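Local atomic coordinates of seryl-tRNA synthetase, cytoplasmic (Candida albicans, PDB entry 3QO8), a protein that attaches serine to tRNA(Ser) in two steps, first activating serine with ATP as Ser-AMP and then transferring it to the acceptor end of the tRNA. Residues 328-333 against 428-433; 345-350 against 374-379. All coordinates share one frame; numbering follows the deposited sequence.

In the fold
Following the chain from the N terminus, past the long helices 30-65 and 74-107 of the tRNA-binding arm, helix 312-329 delivers residues 328-333 to contact 1. The chain then runs through strand 334-338 to the turn at 345-348, pairs strands 350-358 and 363-372 as an antiparallel hairpin, and returns at 374-379, so contact 2 closes the base of that hairpin. Strand 399-404 and helix 408-419 follow before residues 428-433 close the larger loop of contact 1, inside which contact 2 is nested. Their centres are about 33 Å apart and nearest atoms about 18 Å: contact 1 joins a helix end to the C-terminal region, contact 2 the loop before strand 350-358 to the start of helix 376-381.

Contact 1. Residues 328-333 against 428-433; sequences QSLGLP and PEVLRK. With SSA (5'-O-(N-(L-seryl)-sulfamoyl)adenosine), chain D.
Ser-329, Leu-330 and Val-430 meet at one wall of a second ligand pocket, distinct from the one that holds the other seryl-sulfamoyladenosine, about 12 Å from the Leu-330 side chain. Helix 312-329 ends here in a Schellman motif: Gly-331 takes a positive phi of 69°, and its N returns to Gln-328 O at 2.9 Å. Leu-330 carries the apolar part with one methyl group. Its CG lies anti to the carbonyl carbon (chi1 -69°), and CD2 reaches Val-430 CG2 at 3.6 Å, with Leu-431 CG and the Pro-428 ring carbon CB a little farther off; the leucine crosses both the valine and Leu-431 at about a right angle. The other valine methyl, CG1, comes within 3.4 Å of Ser-329 O. That carbonyl is not left to an apolar neighbour alone, because a water donates to it at 2.8 Å and accepts from Val-430 N at 3.0 Å, thereby bridging the segments. The same water lies unusually close to ribose O2', so the link to the sugar is less certain than the bridge between the backbones. Glu-429 N donates to N3 of the adenine at 3.2 Å with an N-H...N angle of 148°, and Glu-134 N and Ala-145 O are further hydrogen-bond partners of the ligand. At the ring oxygen, Gly-331 N lies 3.2 Å from O4' of the ligand, an approach made easier by the lack of a side chain. Ser-329 OG instead bonds to Phe-326 O and Tyr-194 OH. Helix 183-200 backs this apolar patch, its Tyr-194 touching Val-430 and Leu-431, whereas helix 408-419 supports Pro-428 through Ile-415 and Tyr-419, the latter hydroxyl also bonded to Leu-330 O.

Contact 2. Residues 345-350 against 374-379; sequences NNAAAK and TDYQSR
Ala-347 and Tyr-376 bring their CA atoms within 5.8 Å where a type I beta turn, Asn-345 to Ala-348, lies against the start of helix 376-381. An Asx motif reinforces the turn: Asn-345 OD1 accepts from Ala-348 N at 3.0 Å, the donor sitting nearly in line with the side-chain C=O (170°), and weakly from Ala-347 N. Tyr-376 supplies the flat surface. Its CG, anti to the backbone N (chi1 -167°), carries the ring across to the turn, where Asn-346 O sits 3.7 Å above one face, over the ring centre. Ala-347 CA approaches CD2 obliquely at 3.5 Å, and its CB meets the same carbon at 3.8 Å. At the ring tip, Asn-346 CB is 3.6 Å from Tyr-376 OH. Farther along, Ala-349 CB touches Thr-374 CG2 at 4.2 Å, beside a classic beta bulge in which Ala-349 and Lys-350 face Asn-372. Ala-347 CB also lies against the Gln-377 amide, whose NE2 bonds to OE2 of Glu-248, a probable serine-binding residue. The contact across the segments is thus van der Waals, while the polar groups of Tyr-376, Thr-374 and Gln-377 bond to Val-108, Asn-110 and Glu-248 respectively.

Contact 1. Residues 328-333 against 428-433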
loop_
_atom_site.group_PDB
_atom_site.type_symbol
_atom_site.label_atom_id
_atom_site.label_comp_id
_atom_site.label_asym_id
_atom_site.label_seq_id
_atom_site.Cartn_x
_atom_site.Cartn_y
_atom_site.Cartn_z
ATOM N N GLN A 328 7.394 -25.845 9.795
ATOM C CA GLN A 328 7.109 -27.121 10.439
ATOM C C GLN A 328 5.776 -27.050 11.170
ATOM O O GLN A 328 4.994 -28.005 11.152
ATOM C CB GLN A 328 8.221 -27.496 11.412
ATOM C CG GLN A 328 9.495 -27.873 10.716
ATOM C CD GLN A 328 10.536 -28.362 11.682
ATOM O OE1 GLN A 328 10.207 -28.803 12.780
ATOM N NE2 GLN A 328 11.803 -28.290 11.282
ATOM N N SER A 329 5.517 -25.905 11.795
ATOM C CA SER A 329 4.295 -25.711 12.576
ATOM C C SER A 329 3.055 -25.697 11.679
ATOM O O SER A 329 1.942 -25.968 12.130
ATOM C CB SER A 329 4.380 -24.421 13.404
ATOM O OG SER A 329 3.979 -23.291 12.649
ATOM N N LEU A 330 3.254 -25.392 10.401
ATOM C CA LEU A 330 2.163 -25.428 9.435
ATOM C C LEU A 330 2.093 -26.767 8.712
ATOM O O LEU A 330 1.201 -26.986 7.893
ATOM C CB LEU A 330 2.325 -24.308 8.400
ATOM C CG LEU A 330 2.120 -22.880 8.906
ATOM C CD1 LEU A 330 2.672 -21.856 7.903
ATOM C CD2 LEU A 330 0.637 -22.654 9.155
ATOM N N GLY A 331 3.043 -27.654 9.002
ATOM C CA GLY A 331 3.052 -28.980 8.400
ATOM C C GLY A 331 3.371 -28.970 6.913
ATOM O O GLY A 331 2.867 -29.799 6.149
ATOM N N LEU A 332 4.226 -28.045 6.491
ATOM C CA LEU A 332 4.548 -27.918 5.068
ATOM C C LEU A 332 5.942 -28.489 4.799
ATOM O O LEU A 332 6.917 -28.021 5.388
ATOM C CB LEU A 332 4.456 -26.440 4.618
ATOM C CG LEU A 332 3.104 -25.752 4.852
ATOM C CD1 LEU A 332 3.117 -24.259 4.501
ATOM C CD2 LEU A 332 1.983 -26.464 4.088
ATOM N N PRO A 333 6.042 -29.505 3.910
ATOM C CA PRO A 333 7.362 -30.083 3.614
ATOM C C PRO A 333 8.217 -29.026 2.940
ATOM O O PRO A 333 7.671 -28.221 2.195
ATOM C CB PRO A 333 7.060 -31.208 2.600
ATOM C CG PRO A 333 5.575 -31.374 2.588
ATOM C CD PRO A 333 4.984 -30.061 3.045
ATOM N N PRO A 428 -5.130 -25.427 8.538
ATOM C CA PRO A 428 -4.003 -25.827 9.392
ATOM C C PRO A 428 -4.310 -25.553 10.873
ATOM O O PRO A 428 -4.786 -24.477 11.214
ATOM C CB PRO A 428 -2.861 -24.938 8.899
ATOM C CG PRO A 428 -3.187 -24.727 7.419
ATOM C CD PRO A 428 -4.697 -24.649 7.358
ATOM N N GLU A 429 -4.039 -26.516 11.743
ATOM C CA GLU A 429 -4.429 -26.378 13.147
ATOM C C GLU A 429 -3.977 -25.071 13.811
ATOM O O GLU A 429 -4.775 -24.428 14.475
ATOM C CB GLU A 429 -3.991 -27.591 13.973
ATOM C CG GLU A 429 -4.780 -27.776 15.266
ATOM C CD GLU A 429 -4.354 -26.818 16.367
ATOM O OE1 GLU A 429 -3.200 -26.333 16.329
ATOM O OE2 GLU A 429 -5.178 -26.550 17.272
ATOM N N VAL A 430 -2.718 -24.674 13.632
ATOM C CA VAL A 430 -2.210 -23.465 14.287
ATOM C C VAL A 430 -2.900 -22.180 13.840
ATOM O O VAL A 430 -2.817 -21.183 14.542
ATOM C CB VAL A 430 -0.686 -23.265 14.091
ATOM C CG1 VAL A 430 0.080 -24.474 14.596
ATOM C CG2 VAL A 430 -0.364 -22.985 12.625
ATOM N N LEU A 431 -3.571 -22.191 12.687
ATOM C CA LEU A 431 -4.214 -20.970 12.187
ATOM C C LEU A 431 -5.655 -20.838 12.666
ATOM O O LEU A 431 -6.234 -19.757 12.617
ATOM C CB LEU A 431 -4.187 -20.923 10.648
ATOM C CG LEU A 431 -2.811 -20.834 9.987
ATOM C CD1 LEU A 431 -2.940 -20.787 8.471
ATOM C CD2 LEU A 431 -2.040 -19.606 10.501
ATOM N N ARG A 432 -6.235 -21.948 13.119
ATOM C CA ARG A 432 -7.662 -21.985 13.444
ATOM C C ARG A 432 -8.113 -20.912 14.423
ATOM O O ARG A 432 -9.182 -20.325 14.257
ATOM C CB ARG A 432 -8.062 -23.379 13.952
ATOM C CG ARG A 432 -8.076 -24.406 12.828
ATOM C CD ARG A 432 -8.191 -25.854 13.325
ATOM N NE ARG A 432 -7.860 -26.774 12.237
ATOM C CZ ARG A 432 -7.901 -28.098 12.332
ATOM N NH1 ARG A 432 -8.254 -28.668 13.479
ATOM N NH2 ARG A 432 -7.581 -28.851 11.280
ATOM N N LYS A 433 -7.291 -20.643 15.429
ATOM C CA LYS A 433 -7.685 -19.706 16.470
ATOM C C LYS A 433 -7.719 -18.276 15.935
ATOM O O LYS A 433 -8.288 -17.398 16.575
ATOM C CB LYS A 433 -6.762 -19.806 17.689
ATOM C CG LYS A 433 -5.375 -19.213 17.475
ATOM C CD LYS A 433 -4.512 -19.322 18.722
ATOM C CE LYS A 433 -4.090 -17.949 19.233
ATOM N NZ LYS A 433 -5.239 -17.113 19.709
HETATM N N10 SSA D . 3.811 -33.698 15.597
HETATM C CA SSA D . 2.387 -33.450 15.465
HETATM C CB SSA D . 2.027 -32.205 16.270
HETATM O OG SSA D . 0.641 -31.889 16.097
HETATM C C9 SSA D . 2.042 -33.249 14.014
HETATM O O9 SSA D . 0.885 -33.075 13.669
HETATM N N8 SSA D . 3.058 -33.265 13.152
HETATM S S1 SSA D . 2.845 -32.888 11.605
HETATM O O1S SSA D . 4.130 -32.685 10.996
HETATM O O2S SSA D . 2.138 -33.951 10.940
HETATM O "O5'" SSA D . 2.003 -31.602 11.518
HETATM C "C5'" SSA D . 2.591 -30.312 11.669
HETATM C "C4'" SSA D . 1.471 -29.314 11.950
HETATM O "O4'" SSA D . 0.706 -29.054 10.770
HETATM C "C3'" SSA D . 0.488 -29.852 12.977
HETATM O "O3'" SSA D . 0.787 -29.352 14.283
HETATM C "C2'" SSA D . -0.863 -29.351 12.520
HETATM O "O2'" SSA D . -1.180 -28.130 13.182
HETATM C "C1'" SSA D . -0.700 -29.073 11.038
HETATM N N9 SSA D . -1.370 -30.178 10.312
HETATM C C8 SSA D . -0.783 -31.214 9.687
HETATM N N7 SSA D . -1.753 -32.004 9.165
HETATM C C5 SSA D . -2.948 -31.454 9.475
HETATM C C6 SSA D . -4.267 -31.802 9.214
HETATM N N6 SSA D . -4.572 -32.920 8.502
HETATM N N1 SSA D . -5.255 -31.009 9.687
HETATM C C2 SSA D . -4.981 -29.900 10.387
HETATM N N3 SSA D . -3.718 -29.540 10.649
HETATM C C4 SSA D . -2.693 -30.305 10.205
HETATM O O HOH W 1 -0.817 -26.083 11.849
#

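Contact 2. Residues 345-350 against 374-379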
loop_
_atom_site.group_PDB
_atom_site.type_symbol
_atom_site.label_atom_id
_atom_site.label_comp_id
_atom_site.label_asym_id
_atom_site.label_seq_id
_atom_site.Cartn_x
_atom_site.Cartn_y
_atom_site.Cartn_z
ATOM N N ASN A 345 22.294 -11.103 -4.320
ATOM C CA ASN A 345 22.249 -9.653 -4.526
ATOM C C ASN A 345 23.467 -9.003 -3.867
ATOM O O ASN A 345 24.145 -9.653 -3.071
ATOM C CB ASN A 345 20.919 -9.046 -4.027
ATOM C CG ASN A 345 20.822 -8.967 -2.504
ATOM O OD1 ASN A 345 21.823 -8.927 -1.802
ATOM N ND2 ASN A 345 19.595 -8.916 -1.994
ATOM N N ASN A 346 23.739 -7.735 -4.191
ATOM C CA ASN A 346 24.944 -7.056 -3.722
ATOM C C ASN A 346 25.136 -7.089 -2.209
ATOM O O ASN A 346 26.258 -7.188 -1.727
ATOM C CB ASN A 346 24.960 -5.583 -4.163
ATOM C CG ASN A 346 25.098 -5.412 -5.658
ATOM O OD1 ASN A 346 25.373 -6.361 -6.385
ATOM N ND2 ASN A 346 24.900 -4.185 -6.128
ATOM N N ALA A 347 24.050 -6.973 -1.453
ATOM C CA ALA A 347 24.185 -6.831 -0.007
ATOM C C ALA A 347 24.531 -8.145 0.695
ATOM O O ALA A 347 25.164 -8.139 1.745
ATOM C CB ALA A 347 22.913 -6.183 0.608
ATOM N N ALA A 348 24.128 -9.273 0.108
ATOM C CA ALA A 348 24.233 -10.557 0.790
ATOM C C ALA A 348 25.630 -11.158 0.697
ATOM O O ALA A 348 26.171 -11.305 -0.398
ATOM C CB ALA A 348 23.202 -11.539 0.226
ATOM N N ALA A 349 26.208 -11.500 1.850
ATOM C CA ALA A 349 27.443 -12.274 1.885
ATOM C C ALA A 349 27.116 -13.769 1.828
ATOM O O ALA A 349 27.936 -14.565 1.390
ATOM C CB ALA A 349 28.257 -11.957 3.140
ATOM N N LYS A 350 25.911 -14.130 2.264
ATOM C CA LYS A 350 25.453 -15.521 2.256
ATOM C C LYS A 350 23.937 -15.524 2.274
ATOM O O LYS A 350 23.332 -14.709 2.980
ATOM C CB LYS A 350 25.972 -16.253 3.496
ATOM C CG LYS A 350 25.621 -17.742 3.557
ATOM C CD LYS A 350 26.160 -18.375 4.828
ATOM C CE LYS A 350 25.857 -19.873 4.886
ATOM N NZ LYS A 350 26.568 -20.676 3.837
ATOM N N THR A 374 26.038 -8.737 6.515
ATOM C CA THR A 374 27.101 -8.186 7.357
ATOM C C THR A 374 26.934 -6.668 7.538
ATOM O O THR A 374 25.853 -6.221 7.944
ATOM C CB THR A 374 28.535 -8.607 6.884
ATOM O OG1 THR A 374 28.807 -8.098 5.571
ATOM C CG2 THR A 374 28.664 -10.128 6.870
ATOM N N ASP A 375 27.963 -5.873 7.250
ATOM C CA ASP A 375 27.846 -4.422 7.454
ATOM C C ASP A 375 27.754 -3.617 6.163
ATOM O O ASP A 375 28.092 -2.439 6.145
ATOM C CB ASP A 375 29.014 -3.890 8.291
ATOM C CG ASP A 375 30.373 -4.228 7.682
ATOM O OD1 ASP A 375 30.435 -4.519 6.469
ATOM O OD2 ASP A 375 31.380 -4.193 8.419
ATOM N N TYR A 376 27.303 -4.251 5.087
ATOM C CA TYR A 376 27.221 -3.602 3.781
ATOM C C TYR A 376 26.199 -2.462 3.818
ATOM O O TYR A 376 26.453 -1.369 3.314
ATOM C CB TYR A 376 26.807 -4.640 2.737
ATOM C CG TYR A 376 26.957 -4.243 1.281
ATOM C CD1 TYR A 376 28.179 -4.378 0.629
ATOM C CD2 TYR A 376 25.871 -3.766 0.551
ATOM C CE1 TYR A 376 28.319 -4.041 -0.704
ATOM C CE2 TYR A 376 26.000 -3.425 -0.783
ATOM C CZ TYR A 376 27.228 -3.567 -1.405
ATOM O OH TYR A 376 27.372 -3.251 -2.735
ATOM N N GLN A 377 25.041 -2.720 4.417
ATOM C CA GLN A 377 23.988 -1.709 4.484
ATOM C C GLN A 377 24.222 -0.740 5.639
ATOM O O GLN A 377 24.029 0.468 5.500
ATOM C CB GLN A 377 22.615 -2.369 4.613
ATOM C CG GLN A 377 22.261 -3.255 3.424
ATOM C CD GLN A 377 21.270 -4.339 3.800
ATOM O OE1 GLN A 377 21.434 -5.021 4.815
ATOM N NE2 GLN A 377 20.222 -4.487 2.998
ATOM N N SER A 378 24.653 -1.273 6.774
ATOM C CA SER A 378 24.859 -0.455 7.955
ATOM C C SER A 378 25.975 0.570 7.767
ATOM O O SER A 378 25.914 1.647 8.337
ATOM C CB SER A 378 25.127 -1.335 9.169
ATOM O OG SER A 378 26.180 -2.228 8.903
ATOM N N ARG A 379 26.995 0.241 6.969
ATOM C CA ARG A 379 28.014 1.234 6.629
ATOM C C ARG A 379 27.355 2.389 5.884
ATOM O O ARG A 379 27.606 3.553 6.168
ATOM C CB ARG A 379 29.149 0.617 5.784
ATOM C CG ARG A 379 30.228 1.623 5.364
ATOM C CD ARG A 379 31.464 0.931 4.725
ATOM N NE ARG A 379 32.199 0.131 5.703
ATOM C CZ ARG A 379 32.052 -1.180 5.862
ATOM N NH1 ARG A 379 31.214 -1.866 5.088
ATOM N NH2 ARG A 379 32.750 -1.811 6.791
#